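Protein involved in catabolism of external DNA (Legionella pneumophila subsp. pneumophila, PDB 2OO3) probably methylates the N6 position of adenine 2030 in 23S ribosomal RNA, taking the methyl group from S-adenosyl-L-methionine. Local coordinates at residues Ser148-Asn151 and Ala152-Pro156; Ser251-Lys254 and Leu255-Thr259. All coordinates share one frame; numbering follows the deposited sequence.

Overall arrangement
Both contacts are successive helix turns packed on one mixed eight-stranded sheet, whose first seven strands follow the 3-2-1-4-5-7-6 order of Rossmann-like methyltransferases, with strand 270-275 added at the edge. Contact 1 comes first along the chain: residues 148-156 finish helix 146-153, beside strands 38-41 and 115-119, and lead toward strand 161-165. Contact 2 follows about a hundred residues later, within helix 249-263, against helix 14-30 and strands 220-226 and 270-275. The centres of contact 1 and contact 2 are 32 Å apart, on opposite sides of the chain's centre. Contact 1 starts beside D145, a predicted S-adenosyl-L-methionine residue; V256 of contact 2 has its side chain about 10 Å from that of H20, another.

Contact 1. Residues Ser148-Asn151 and Ala152-Pro156; sequences SKLN and ALLPP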
loop_
_atom_site.group_PDB
_atom_site.type_symbol
_atom_site.label_atom_id
_atom_site.label_comp_id
_atom_site.label_asym_id
_atom_site.label_seq_id
_atom_site.Cartn_x
_atom_site.Cartn_y
_atom_site.Cartn_z
ATOM N N SER A 148 -12.707 5.752 -10.444
ATOM C CA SER A 148 -13.189 6.296 -11.706
ATOM C C SER A 148 -12.074 7.017 -12.463
ATOM O O SER A 148 -12.057 6.987 -13.681
ATOM C CB SER A 148 -14.433 7.193 -11.482
ATOM O OG SER A 148 -14.069 8.503 -11.037
ATOM N N LYS A 149 -11.112 7.600 -11.753
ATOM C CA LYS A 149 -9.989 8.309 -12.388
ATOM C C LYS A 149 -8.984 7.449 -13.131
ATOM O O LYS A 149 -8.288 7.954 -14.036
ATOM C CB LYS A 149 -9.213 9.160 -11.375
ATOM C CG LYS A 149 -9.780 10.532 -11.159
ATOM C CD LYS A 149 -9.669 11.371 -12.407
ATOM C CE LYS A 149 -10.276 12.746 -12.213
ATOM N NZ LYS A 149 -10.306 13.451 -13.524
ATOM N N LEU A 150 -8.873 6.175 -12.746
ATOM C CA LEU A 150 -8.001 5.246 -13.453
ATOM C C LEU A 150 -8.168 5.362 -14.983
ATOM O O LEU A 150 -7.183 5.473 -15.731
ATOM C CB LEU A 150 -8.256 3.815 -12.987
ATOM C CG LEU A 150 -7.754 3.436 -11.594
ATOM C CD1 LEU A 150 -8.117 2.003 -11.262
ATOM C CD2 LEU A 150 -6.230 3.625 -11.510
ATOM N N ASN A 151 -9.419 5.376 -15.438
ATOM C CA ASN A 151 -9.722 5.416 -16.851
ATOM C C ASN A 151 -9.206 6.683 -17.550
ATOM O O ASN A 151 -8.721 6.612 -18.669
ATOM C CB ASN A 151 -11.236 5.233 -17.021
ATOM C CG ASN A 151 -11.690 5.197 -18.483
ATOM O OD1 ASN A 151 -12.672 5.883 -18.847
ATOM N ND2 ASN A 151 -11.023 4.378 -19.319
ATOM N N ALA A 152 -9.268 7.826 -16.865
ATOM C CA ALA A 152 -8.932 9.123 -17.465
ATOM C C ALA A 152 -7.437 9.428 -17.522
ATOM O O ALA A 152 -6.989 10.198 -18.399
ATOM C CB ALA A 152 -9.644 10.244 -16.710
ATOM N N LEU A 153 -6.676 8.852 -16.581
ATOM C CA LEU A 153 -5.298 9.268 -16.322
ATOM C C LEU A 153 -4.250 8.331 -16.884
ATOM O O LEU A 153 -3.068 8.643 -16.811
ATOM C CB LEU A 153 -5.045 9.428 -14.813
ATOM C CG LEU A 153 -5.917 10.469 -14.095
ATOM C CD1 LEU A 153 -5.624 10.462 -12.632
ATOM C CD2 LEU A 153 -5.690 11.861 -14.665
ATOM N N LEU A 154 -4.675 7.193 -17.446
ATOM C CA LEU A 154 -3.738 6.184 -17.939
ATOM C C LEU A 154 -4.013 5.915 -19.430
ATOM O O LEU A 154 -5.178 5.998 -19.857
ATOM C CB LEU A 154 -3.838 4.901 -17.101
ATOM C CG LEU A 154 -3.596 5.001 -15.587
ATOM C CD1 LEU A 154 -3.824 3.657 -14.916
ATOM C CD2 LEU A 154 -2.171 5.476 -15.273
ATOM N N PRO A 155 -2.951 5.689 -20.241
ATOM C CA PRO A 155 -1.528 5.751 -19.903
ATOM C C PRO A 155 -1.072 7.193 -19.674
ATOM O O PRO A 155 -1.567 8.101 -20.348
ATOM C CB PRO A 155 -0.842 5.178 -21.146
ATOM C CG PRO A 155 -1.805 5.477 -22.279
ATOM C CD PRO A 155 -3.171 5.395 -21.673
ATOM N N PRO A 156 -0.148 7.411 -18.721
ATOM C CA PRO A 156 0.280 8.771 -18.422
ATOM C C PRO A 156 1.338 9.210 -19.425
ATOM O O PRO A 156 2.030 8.351 -19.985
ATOM C CB PRO A 156 0.915 8.645 -17.022
ATOM C CG PRO A 156 1.411 7.245 -16.954
ATOM C CD PRO A 156 0.553 6.405 -17.894
#
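K149 O accepts the amide hydrogens of both A152 and L153 as helix 146-153, which joins strands 139-142 and 161-165 of the Rossmann-like methyltransferase sheet, ends in a loop. The A152 N bond to K149 O, 3.0 Å, is weak because it is bent to 129°. L153 N lies 3.1 Å from K149 O, almost in line with the carbonyl, although its N-H also points off at 136°. One acceptor thus serves two donors, as happens where a helix tightens toward its end. The next bond is weaker still: L154 N is 3.5 Å from L150 O, and after it the chain leaves the helix for P155, entered through a cis peptide. Proline suits that exit, having no amide hydrogen to give.

Other polar groups find partners beyond this turn. S148 OG is hydrogen-bonded to D145 O, a short hydroxyl doing its work near the start of the helix, and N151 O takes a hydrogen bond from K188 NZ of helix 174-188. K149 combines two roles. Its aliphatic part crosses the L153 side chain, with K149 CB 4.0 Å from L153 CD1. Its NZ, at the far end, forms a salt bridge with a bound sulfate ion that probably came from the crystallisation liquor.

L150 and L154 are the buried leucines of the turn. L150 rests on L40 and A181, and L154 on F38 and A185, filling the gap between strand 38-41 and helix 174-188 with branched apolar chains. One turn apart and sharing a CG anti to the carbonyl carbon, the two chains lie side by side, pointing the same way. They touch through single methyls, L150 CD2 meeting L154 CD1 at 4.2 Å.

Contact 2. Residues Ser251-Lys254 and Leu255-Thr259; sequences SEIK and LVLET
K254 and E258, one turn apart on helix 249-263, are joined by a salt bridge of 2.7 Å from K254 NZ to E258 OE1. The lysine runs out straight and bends only at its last torsion (chi4 -60°), bringing NZ to OE1 nearly along the C-O axis. Long, flexible chains suit this exposed flank beside Y271. E252 OE1 pairs instead with R25 NE of helix 14-30.

Backbone bonds follow the regular i to i+4 pattern of an alpha helix. L257 N to I253 O, 2.9 Å at 169°, is nearly straight, whereas L255 N to S251 O is weak at 3.4 Å. L255 O accepts twice, from T259 N and T259 OG1, each 3.0 Å away and on opposite faces of its plane; threonine can fold its hydroxyl back in this way.

Apolar contacts occupy the buried side. I253 CD1 meets V256 CB at 4.2 Å, and the branched chains of I253, V256 and L257 pack on I18, T22 and I223.

The chemistry implies an amphipathic helix: its apolar face packs against helix 14-30 and strand 220-226, while the K254-E258 pair probably offsets its opposite charges on the more exposed flank.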
loop_
_atom_site.group_PDB
_atom_site.type_symbol
_atom_site.label_atom_id
_atom_site.label_comp_id
_atom_site.label_asym_id
_atom_site.label_seq_id
_atom_site.Cartn_x
_atom_site.Cartn_y
_atom_site.Cartn_z
ATOM N N SER A 251 11.686 -11.996 -3.515
ATOM C CA SER A 251 12.560 -12.415 -2.439
ATOM C C SER A 251 12.721 -11.364 -1.345
ATOM O O SER A 251 12.816 -11.742 -0.174
ATOM C CB SER A 251 13.927 -12.922 -2.941
ATOM O OG SER A 251 14.572 -11.906 -3.689
ATOM N N GLU A 252 12.746 -10.074 -1.676
ATOM C CA GLU A 252 12.744 -9.068 -0.612
ATOM C C GLU A 252 11.508 -9.200 0.254
ATOM O O GLU A 252 11.603 -9.178 1.465
ATOM C CB GLU A 252 12.747 -7.630 -1.152
ATOM C CG GLU A 252 14.021 -7.249 -1.889
ATOM C CD GLU A 252 14.149 -5.758 -2.096
ATOM O OE1 GLU A 252 13.114 -5.047 -2.075
ATOM O OE2 GLU A 252 15.290 -5.304 -2.300
ATOM N N ILE A 253 10.333 -9.305 -0.373
ATOM C CA ILE A 253 9.090 -9.258 0.385
ATOM C C ILE A 253 8.917 -10.492 1.302
ATOM O O ILE A 253 8.301 -10.401 2.350
ATOM C CB ILE A 253 7.889 -9.060 -0.532
ATOM C CG1 ILE A 253 6.774 -8.342 0.231
ATOM C CG2 ILE A 253 7.484 -10.390 -1.199
ATOM C CD1 ILE A 253 7.170 -6.909 0.656
ATOM N N LYS A 254 9.522 -11.613 0.915
ATOM C CA LYS A 254 9.594 -12.804 1.757
ATOM C C LYS A 254 10.339 -12.539 3.071
ATOM O O LYS A 254 9.887 -12.965 4.132
ATOM C CB LYS A 254 10.262 -13.950 0.984
ATOM C CG LYS A 254 10.212 -15.337 1.690
ATOM C CD LYS A 254 10.841 -16.413 0.784
ATOM C CE LYS A 254 10.929 -17.797 1.456
ATOM N NZ LYS A 254 11.769 -17.655 2.677
ATOM N N LEU A 255 11.483 -11.855 2.991
ATOM C CA LEU A 255 12.220 -11.462 4.197
ATOM C C LEU A 255 11.346 -10.549 5.056
ATOM O O LEU A 255 11.288 -10.704 6.278
ATOM C CB LEU A 255 13.555 -10.753 3.887
ATOM C CG LEU A 255 14.374 -10.327 5.151
ATOM C CD1 LEU A 255 14.539 -11.427 6.208
ATOM C CD2 LEU A 255 15.759 -9.728 4.815
ATOM N N VAL A 256 10.658 -9.604 4.422
ATOM C CA VAL A 256 9.832 -8.680 5.188
ATOM C C VAL A 256 8.740 -9.477 5.931
ATOM O O VAL A 256 8.564 -9.330 7.144
ATOM C CB VAL A 256 9.179 -7.611 4.279
ATOM C CG1 VAL A 256 8.037 -6.830 5.046
ATOM C CG2 VAL A 256 10.251 -6.624 3.730
ATOM N N LEU A 257 8.002 -10.302 5.187
ATOM C CA LEU A 257 6.885 -11.069 5.760
ATOM C C LEU A 257 7.345 -12.018 6.861
ATOM O O LEU A 257 6.678 -12.121 7.891
ATOM C CB LEU A 257 6.125 -11.848 4.677
ATOM C CG LEU A 257 5.378 -10.997 3.636
ATOM C CD1 LEU A 257 4.984 -11.840 2.403
ATOM C CD2 LEU A 257 4.129 -10.362 4.265
ATOM N N GLU A 258 8.479 -12.701 6.664
ATOM C CA GLU A 258 9.033 -13.541 7.739
ATOM C C GLU A 258 9.284 -12.724 8.980
ATOM O O GLU A 258 8.934 -13.151 10.081
ATOM C CB GLU A 258 10.371 -14.169 7.366
ATOM C CG GLU A 258 10.388 -15.110 6.193
ATOM C CD GLU A 258 11.763 -15.772 6.098
ATOM O OE1 GLU A 258 12.067 -16.395 5.057
ATOM O OE2 GLU A 258 12.534 -15.656 7.101
ATOM N N THR A 259 9.935 -11.563 8.822
ATOM C CA THR A 259 10.168 -10.669 9.966
ATOM C C THR A 259 8.867 -10.260 10.675
ATOM O O THR A 259 8.776 -10.317 11.912
ATOM C CB THR A 259 10.987 -9.408 9.564
ATOM O OG1 THR A 259 12.199 -9.836 8.948
ATOM C CG2 THR A 259 11.346 -8.589 10.756
#